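Local coordinates for protein DNA polymerase sliding clamp 3 (Sulfolobus tokodaii, PDB 3AIZ) that forms part of a ring-shaped sliding clamp that encircles DNA, tethering the polymerase and other proteins to it during high-speed replication, at residues L27-D32 against E65-K70; E72-V77 against F109-I114. All blocks are in the same frame, centred on the assembly; numbering follows the deposited sequence.

Interaction 1 (L27-D32 against E65-K70)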
ATOM      1  N   LEU C  27     -27.767  -7.611  33.536  1.00 37.24           N
ATOM      2  CA  LEU C  27     -27.329  -6.490  34.354  1.00 35.54           C
ATOM      3  C   LEU C  27     -27.966  -6.589  35.734  1.00 40.01           C
ATOM      4  O   LEU C  27     -29.173  -6.402  35.884  1.00 40.59           O
ATOM      5  CB  LEU C  27     -27.702  -5.165  33.693  1.00 36.67           C
ATOM      6  CG  LEU C  27     -27.128  -4.931  32.294  1.00 37.66           C
ATOM      7  CD1 LEU C  27     -27.708  -3.668  31.681  1.00 41.69           C
ATOM      8  CD2 LEU C  27     -25.611  -4.861  32.342  1.00 35.15           C
ATOM      9  N   ASP C  28     -27.150  -6.893  36.737  1.00 40.58           N
ATOM     10  CA  ASP C  28     -27.637  -7.069  38.099  1.00 40.05           C
ATOM     11  C   ASP C  28     -27.230  -5.895  38.981  1.00 44.43           C
ATOM     12  O   ASP C  28     -26.139  -5.883  39.550  1.00 45.90           O
ATOM     13  CB  ASP C  28     -27.108  -8.381  38.682  1.00 42.38           C
ATOM     14  CG  ASP C  28     -27.595  -8.631  40.096  1.00 49.30           C
ATOM     15  OD1 ASP C  28     -28.453  -7.865  40.580  1.00 49.21           O
ATOM     16  OD2 ASP C  28     -27.116  -9.601  40.723  1.00 51.42           O
ATOM     17  N   PHE C  29     -28.114  -4.909  39.092  1.00 46.18           N
ATOM     18  CA  PHE C  29     -27.845  -3.725  39.902  1.00 45.23           C
ATOM     19  C   PHE C  29     -28.117  -3.982  41.380  1.00 47.23           C
ATOM     20  O   PHE C  29     -29.246  -4.269  41.774  1.00 49.10           O
ATOM     21  CB  PHE C  29     -28.677  -2.539  39.410  1.00 44.31           C
ATOM     22  CG  PHE C  29     -28.356  -2.116  38.005  1.00 41.97           C
ATOM     23  CD1 PHE C  29     -29.022  -2.679  36.931  1.00 40.63           C
ATOM     24  CD2 PHE C  29     -27.385  -1.160  37.761  1.00 41.78           C
ATOM     25  CE1 PHE C  29     -28.729  -2.293  35.637  1.00 40.42           C
ATOM     26  CE2 PHE C  29     -27.086  -0.770  36.471  1.00 41.49           C
ATOM     27  CZ  PHE C  29     -27.758  -1.339  35.407  1.00 42.06           C
ATOM     28  N   THR C  30     -27.072  -3.878  42.195  1.00 47.77           N
ATOM     29  CA  THR C  30     -27.200  -4.075  43.634  1.00 51.76           C
ATOM     30  C   THR C  30     -26.742  -2.833  44.389  1.00 54.63           C
ATOM     31  O   THR C  30     -26.222  -1.889  43.793  1.00 51.94           O
ATOM     32  CB  THR C  30     -26.380  -5.285  44.115  1.00 54.10           C
ATOM     33  OG1 THR C  30     -24.983  -5.028  43.927  1.00 51.60           O
ATOM     34  CG2 THR C  30     -26.772  -6.537  43.344  1.00 52.05           C
ATOM     35  N   SER C  31     -26.937  -2.839  45.703  1.00 57.99           N
ATOM     36  CA  SER C  31     -26.536  -1.714  46.539  1.00 60.32           C
ATOM     37  C   SER C  31     -25.039  -1.438  46.417  1.00 61.20           C
ATOM     38  O   SER C  31     -24.609  -0.285  46.441  1.00 63.38           O
ATOM     39  CB  SER C  31     -26.907  -1.974  48.001  1.00 65.13           C
ATOM     40  OG  SER C  31     -26.282  -3.151  48.485  1.00 68.52           O
ATOM     41  N   ASP C  32     -24.253  -2.501  46.281  1.00 58.40           N
ATOM     42  CA  ASP C  32     -22.802  -2.377  46.185  1.00 58.69           C
ATOM     43  C   ASP C  32     -22.360  -1.852  44.819  1.00 56.23           C
ATOM     44  O   ASP C  32     -21.414  -1.071  44.722  1.00 55.39           O
ATOM     45  CB  ASP C  32     -22.126  -3.719  46.478  1.00 63.24           C
ATOM     46  CG  ASP C  32     -22.336  -4.177  47.910  1.00 71.19           C
ATOM     47  OD1 ASP C  32     -22.816  -3.368  48.732  1.00 72.32           O
ATOM     48  OD2 ASP C  32     -22.018  -5.348  48.214  1.00 71.48           O
ATOM     49  N   GLU C  65     -31.980  -5.105  41.489  1.00 55.56           N
ATOM     50  CA  GLU C  65     -32.817  -5.200  40.301  1.00 54.05           C
ATOM     51  C   GLU C  65     -32.073  -5.853  39.141  1.00 47.87           C
ATOM     52  O   GLU C  65     -31.122  -5.286  38.602  1.00 44.27           O
ATOM     53  CB  GLU C  65     -33.328  -3.817  39.896  1.00 54.40           C
ATOM     54  CG  GLU C  65     -34.316  -3.839  38.744  1.00 58.79           C
ATOM     55  CD  GLU C  65     -34.897  -2.471  38.456  1.00 68.59           C
ATOM     56  OE1 GLU C  65     -34.545  -1.512  39.177  1.00 68.02           O
ATOM     57  OE2 GLU C  65     -35.704  -2.354  37.509  1.00 73.33           O
ATOM     58  N   LYS C  66     -32.508  -7.051  38.769  1.00 46.60           N
ATOM     59  CA  LYS C  66     -31.921  -7.765  37.644  1.00 42.75           C
ATOM     60  C   LYS C  66     -32.694  -7.462  36.370  1.00 41.53           C
ATOM     61  O   LYS C  66     -33.921  -7.536  36.344  1.00 41.69           O
ATOM     62  CB  LYS C  66     -31.929  -9.275  37.894  1.00 44.54           C
ATOM     63  CG  LYS C  66     -31.072  -9.737  39.059  1.00 47.00           C
ATOM     64  CD  LYS C  66     -31.127 -11.251  39.199  1.00 51.60           C
ATOM     65  CE  LYS C  66     -30.328 -11.735  40.396  1.00 55.20           C
ATOM     66  NZ  LYS C  66     -30.388 -13.219  40.533  1.00 55.50           N
ATOM     67  N   VAL C  67     -31.968  -7.121  35.312  1.00 40.60           N
ATOM     68  CA  VAL C  67     -32.584  -6.883  34.015  1.00 42.86           C
ATOM     69  C   VAL C  67     -31.715  -7.438  32.894  1.00 40.21           C
ATOM     70  O   VAL C  67     -30.637  -6.917  32.612  1.00 44.74           O
ATOM     71  CB  VAL C  67     -32.864  -5.383  33.779  1.00 42.50           C
ATOM     72  CG1 VAL C  67     -31.675  -4.540  34.214  1.00 45.10           C
ATOM     73  CG2 VAL C  67     -33.208  -5.129  32.319  1.00 45.35           C
ATOM     74  N   GLY C  68     -32.186  -8.508  32.264  1.00 41.32           N
ATOM     75  CA  GLY C  68     -31.472  -9.106  31.152  1.00 43.33           C
ATOM     76  C   GLY C  68     -31.786  -8.392  29.853  1.00 39.68           C
ATOM     77  O   GLY C  68     -32.853  -7.800  29.707  1.00 41.01           O
ATOM     78  N   VAL C  69     -30.856  -8.450  28.907  1.00 39.11           N
ATOM     79  CA  VAL C  69     -31.045  -7.796  27.619  1.00 44.21           C
ATOM     80  C   VAL C  69     -30.133  -8.396  26.555  1.00 41.03           C
ATOM     81  O   VAL C  69     -28.978  -8.719  26.828  1.00 44.53           O
ATOM     82  CB  VAL C  69     -30.786  -6.279  27.718  1.00 44.56           C
ATOM     83  CG1 VAL C  69     -29.362  -6.009  28.186  1.00 38.49           C
ATOM     84  CG2 VAL C  69     -31.052  -5.603  26.382  1.00 45.73           C
ATOM     85  N   LYS C  70     -30.660  -8.554  25.344  1.00 41.36           N
ATOM     86  CA  LYS C  70     -29.860  -9.037  24.225  1.00 43.14           C
ATOM     87  C   LYS C  70     -28.657  -8.118  24.030  1.00 43.38           C
ATOM     88  O   LYS C  70     -28.811  -6.930  23.754  1.00 44.22           O
ATOM     89  CB  LYS C  70     -30.699  -9.093  22.947  1.00 43.80           C
ATOM     90  CG  LYS C  70     -29.949  -9.628  21.737  1.00 45.85           C
ATOM     91  CD  LYS C  70     -30.793  -9.537  20.475  1.00 48.31           C
ATOM     92  CE  LYS C  70     -30.018 -10.025  19.260  1.00 55.55           C
ATOM     93  NZ  LYS C  70     -30.777  -9.821  17.993  1.00 59.69           N
TER

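Interaction 2 (E72-V77 against F109-I114)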
ATOM      1  N   GLU C  72     -26.369  -7.770  21.742  1.00 40.03           N
ATOM      2  CA  GLU C  72     -26.123  -7.186  20.425  1.00 46.38           C
ATOM      3  C   GLU C  72     -26.808  -5.830  20.252  1.00 46.32           C
ATOM      4  O   GLU C  72     -26.189  -4.861  19.811  1.00 41.78           O
ATOM      5  CB  GLU C  72     -26.569  -8.140  19.315  1.00 49.71           C
ATOM      6  CG  GLU C  72     -26.328  -7.602  17.913  1.00 54.61           C
ATOM      7  CD  GLU C  72     -26.935  -8.480  16.835  1.00 67.05           C
ATOM      8  OE1 GLU C  72     -27.378  -9.603  17.159  1.00 66.13           O
ATOM      9  OE2 GLU C  72     -26.971  -8.046  15.663  1.00 70.93           O
ATOM     10  N   ASP C  73     -28.091  -5.771  20.594  1.00 44.17           N
ATOM     11  CA  ASP C  73     -28.854  -4.535  20.485  1.00 42.21           C
ATOM     12  C   ASP C  73     -28.318  -3.481  21.442  1.00 41.43           C
ATOM     13  O   ASP C  73     -28.217  -2.304  21.095  1.00 43.53           O
ATOM     14  CB  ASP C  73     -30.332  -4.797  20.771  1.00 42.90           C
ATOM     15  CG  ASP C  73     -30.965  -5.720  19.754  1.00 47.40           C
ATOM     16  OD1 ASP C  73     -30.462  -5.774  18.610  1.00 47.72           O
ATOM     17  OD2 ASP C  73     -31.963  -6.387  20.096  1.00 48.76           O
ATOM     18  N   PHE C  74     -27.981  -3.916  22.652  1.00 39.37           N
ATOM     19  CA  PHE C  74     -27.460  -3.020  23.675  1.00 39.94           C
ATOM     20  C   PHE C  74     -26.101  -2.462  23.271  1.00 39.66           C
ATOM     21  O   PHE C  74     -25.774  -1.316  23.574  1.00 39.03           O
ATOM     22  CB  PHE C  74     -27.356  -3.751  25.015  1.00 38.13           C
ATOM     23  CG  PHE C  74     -26.891  -2.882  26.147  1.00 35.99           C
ATOM     24  CD1 PHE C  74     -27.679  -1.842  26.608  1.00 38.96           C
ATOM     25  CD2 PHE C  74     -25.672  -3.114  26.760  1.00 35.38           C
ATOM     26  CE1 PHE C  74     -27.255  -1.043  27.654  1.00 40.02           C
ATOM     27  CE2 PHE C  74     -25.244  -2.321  27.806  1.00 36.72           C
ATOM     28  CZ  PHE C  74     -26.036  -1.284  28.254  1.00 37.88           C
ATOM     29  N   THR C  75     -25.314  -3.279  22.580  1.00 38.66           N
ATOM     30  CA  THR C  75     -23.993  -2.863  22.126  1.00 40.73           C
ATOM     31  C   THR C  75     -24.088  -2.036  20.845  1.00 41.75           C
ATOM     32  O   THR C  75     -23.249  -1.173  20.590  1.00 40.59           O
ATOM     33  CB  THR C  75     -23.066  -4.076  21.908  1.00 42.01           C
ATOM     34  OG1 THR C  75     -22.862  -4.750  23.155  1.00 38.17           O
ATOM     35  CG2 THR C  75     -21.721  -3.632  21.362  1.00 45.54           C
ATOM     36  N   ASP C  76     -25.119  -2.299  20.046  1.00 42.68           N
ATOM     37  CA  ASP C  76     -25.348  -1.535  18.823  1.00 43.14           C
ATOM     38  C   ASP C  76     -25.549  -0.051  19.117  1.00 41.44           C
ATOM     39  O   ASP C  76     -25.154   0.802  18.324  1.00 44.13           O
ATOM     40  CB  ASP C  76     -26.549  -2.086  18.047  1.00 45.02           C
ATOM     41  CG  ASP C  76     -26.172  -3.227  17.116  1.00 47.57           C
ATOM     42  OD1 ASP C  76     -24.962  -3.438  16.888  1.00 50.79           O
ATOM     43  OD2 ASP C  76     -27.088  -3.907  16.606  1.00 46.05           O
ATOM     44  N   VAL C  77     -26.165   0.255  20.256  1.00 37.58           N
ATOM     45  CA  VAL C  77     -26.394   1.645  20.636  1.00 38.78           C
ATOM     46  C   VAL C  77     -25.210   2.198  21.418  1.00 38.64           C
ATOM     47  O   VAL C  77     -24.992   3.408  21.454  1.00 41.43           O
ATOM     48  CB  VAL C  77     -27.685   1.820  21.465  1.00 37.60           C
ATOM     49  CG1 VAL C  77     -28.860   1.157  20.764  1.00 38.78           C
ATOM     50  CG2 VAL C  77     -27.505   1.255  22.860  1.00 41.04           C
ATOM     51  N   PHE C 109     -32.708   5.085  23.802  1.00 34.37           N
ATOM     52  CA  PHE C 109     -33.079   3.785  23.260  1.00 31.93           C
ATOM     53  C   PHE C 109     -33.695   2.925  24.358  1.00 34.35           C
ATOM     54  O   PHE C 109     -33.338   3.048  25.529  1.00 36.48           O
ATOM     55  CB  PHE C 109     -31.855   3.074  22.680  1.00 31.86           C
ATOM     56  CG  PHE C 109     -31.255   3.761  21.488  1.00 29.06           C
ATOM     57  CD1 PHE C 109     -30.373   4.815  21.649  1.00 28.56           C
ATOM     58  CD2 PHE C 109     -31.558   3.339  20.204  1.00 28.97           C
ATOM     59  CE1 PHE C 109     -29.815   5.443  20.555  1.00 28.93           C
ATOM     60  CE2 PHE C 109     -31.001   3.962  19.106  1.00 28.75           C
ATOM     61  CZ  PHE C 109     -30.130   5.016  19.281  1.00 28.99           C
ATOM     62  N   THR C 110     -34.622   2.054  23.979  1.00 32.56           N
ATOM     63  CA  THR C 110     -35.252   1.153  24.934  1.00 34.94           C
ATOM     64  C   THR C 110     -35.245  -0.281  24.422  1.00 37.30           C
ATOM     65  O   THR C 110     -35.524  -0.534  23.252  1.00 38.09           O
ATOM     66  CB  THR C 110     -36.696   1.581  25.250  1.00 35.42           C
ATOM     67  OG1 THR C 110     -36.676   2.711  26.131  1.00 34.65           O
ATOM     68  CG2 THR C 110     -37.453   0.446  25.920  1.00 44.11           C
ATOM     69  N   PHE C 111     -34.918  -1.215  25.305  1.00 44.39           N
ATOM     70  CA  PHE C 111     -34.871  -2.623  24.938  1.00 43.25           C
ATOM     71  C   PHE C 111     -35.859  -3.424  25.773  1.00 42.21           C
ATOM     72  O   PHE C 111     -36.016  -3.174  26.967  1.00 44.92           O
ATOM     73  CB  PHE C 111     -33.454  -3.171  25.122  1.00 40.72           C
ATOM     74  CG  PHE C 111     -32.399  -2.357  24.432  1.00 41.72           C
ATOM     75  CD1 PHE C 111     -31.706  -1.374  25.120  1.00 42.72           C
ATOM     76  CD2 PHE C 111     -32.108  -2.566  23.095  1.00 42.62           C
ATOM     77  CE1 PHE C 111     -30.735  -0.618  24.487  1.00 41.45           C
ATOM     78  CE2 PHE C 111     -31.138  -1.813  22.456  1.00 42.46           C
ATOM     79  CZ  PHE C 111     -30.451  -0.838  23.154  1.00 40.53           C
ATOM     80  N   PRO C 112     -36.536  -4.392  25.141  1.00 42.50           N
ATOM     81  CA  PRO C 112     -37.478  -5.252  25.858  1.00 45.68           C
ATOM     82  C   PRO C 112     -36.731  -6.181  26.804  1.00 47.70           C
ATOM     83  O   PRO C 112     -35.614  -6.599  26.494  1.00 44.50           O
ATOM     84  CB  PRO C 112     -38.126  -6.063  24.734  1.00 44.49           C
ATOM     85  CG  PRO C 112     -37.084  -6.109  23.670  1.00 44.09           C
ATOM     86  CD  PRO C 112     -36.424  -4.762  23.719  1.00 42.89           C
ATOM     87  N   SER C 113     -37.333  -6.491  27.947  1.00 49.43           N
ATOM     88  CA  SER C 113     -36.724  -7.419  28.888  1.00 47.71           C
ATOM     89  C   SER C 113     -36.902  -8.855  28.410  1.00 48.99           C
ATOM     90  O   SER C 113     -37.898  -9.189  27.766  1.00 45.92           O
ATOM     91  CB  SER C 113     -37.320  -7.247  30.284  1.00 54.51           C
ATOM     92  OG  SER C 113     -37.004  -5.973  30.813  1.00 61.49           O
ATOM     93  N   ILE C 114     -35.924  -9.697  28.725  1.00 47.33           N
ATOM     94  CA  ILE C 114     -35.965 -11.101  28.335  1.00 48.40           C
ATOM     95  C   ILE C 114     -35.620 -11.991  29.522  1.00 44.19           C
ATOM     96  O   ILE C 114     -35.098 -11.517  30.532  1.00 44.64           O
ATOM     97  CB  ILE C 114     -34.990 -11.387  27.180  1.00 46.54           C
ATOM     98  CG1 ILE C 114     -33.581 -10.921  27.550  1.00 43.46           C
ATOM     99  CG2 ILE C 114     -35.454 -10.695  25.908  1.00 42.30           C
ATOM    100  CD1 ILE C 114     -32.587 -11.042  26.418  1.00 45.63           C
TER

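Interaction 1 (L27-D32 against E65-K70)
Leu27 O is gripped twice from across the strand pair: Val67 N donates a nearly straight hydrogen bond to it (2.9 Å, 164° at the hydrogen), and Lys66 CA makes a longer C-H...O contact with it at 3.5 Å. Phe29 and Glu65 bond in both directions, Glu65 N reaching Phe29 O at 2.9 Å. The return bond from Leu27 N to Val67 O is weak. The strand axes run 167° apart, so the pair is antiparallel, with Asp28 and Lys66 as the non-hydrogen-bonded pair between.

On the face carrying Leu27, Phe29 and Val67, Val67 CG1 meets the edge of the Phe29 ring in its plane, 4.0 Å from CE1, and lies 4.1 Å from Leu27 CB. Leu27 and Phe29 pack on Leu34 of the next strand. Glu65, on this side too, has its carboxylate hydrogen-bonded by Thr91 OG1 and Met1 N. On the other face the Asp28 carboxylate lies against the extended Lys66 chain, Asp28 OD1 being 3.6 Å from Lys66 CG; Asp28 OD2 and Lys66 NZ, 4.9 Å apart, do not touch. Antiparallel pairing adds strand 65-70 to strand 24-29 as the outermost strand, within this chain, of a PCNA clamp-domain sheet.

Interaction 2 (E72-V77 against F109-I114)
Phe111 points its ring at helix 71-78, with Val77 at its CZ edge, and no residue of the contact loses more surface to its partner segment. Its CZ lies 3.5 Å from Val77 CG1 and 3.6 Å from Val77 CG2, so that the two methyl groups straddle the tip of the ring at its edge. Phe111 CE2 also touches Asp73, 3.5 Å from Asp73 CB and 3.3 Å from the carbonyl Asp73 O. Phe74 crosses at about a right angle, the edge of its ring approaching Phe111 CE1 through CD1 (3.9 Å), while Phe74 CA makes an off-centre CH-pi contact with the Phe111 ring.

Val77 gives up the next most surface. With CG1 anti to the carbonyl carbon (chi1 -51°), this methyl is directed at the face of Phe109 as well as at Phe111 CZ. It stands 3.7 Å from the Phe109 ring centroid and 21° off the ring normal, a CH-pi contact displaced toward the rim. No hydrogen bond joins the segments; the axes of helix 72-77 and strand 109-111, 9.5 Å apart at closest approach and antiparallel at 171°, are bridged mostly by side chains.

Behind the contact, Phe74 meets Phe15 edge-to-face and Phe111 packs on Ile97 and Val99. Phe109 also meets Tyr177 of the neighbouring clamp B subunit, and Phe109 and Thr110 pair with a strand of that chain. The arrangement is a helix packed on the edge strand of a clamp domain, where the beta-sheet continues across the subunit interface, as is characteristic of PCNA rings.

How the interactions relate
Strand 65-70 leads directly into helix 71-78, so the two interactions use consecutive elements of one clamp domain, their centres 14 Å apart. Interaction 1 is partly buried and joins neighbouring strands mainly through backbone hydrogen bonds, with Leu27, Phe29, Val67 and Glu65 on one face and Asp28 and Lys66 on the other. Interaction 2 is buried, has no hydrogen bond between its segments, and joins a helix to a strand of a different sheet through aromatic and aliphatic side chains. They meet where Val69 CG2 packs 3.6 Å from Phe111 CB and Ile114 lies against Gly68 to Lys70. Another subunit reaches interaction 2, whereas no other chain of the assembly touches the segments of interaction 1.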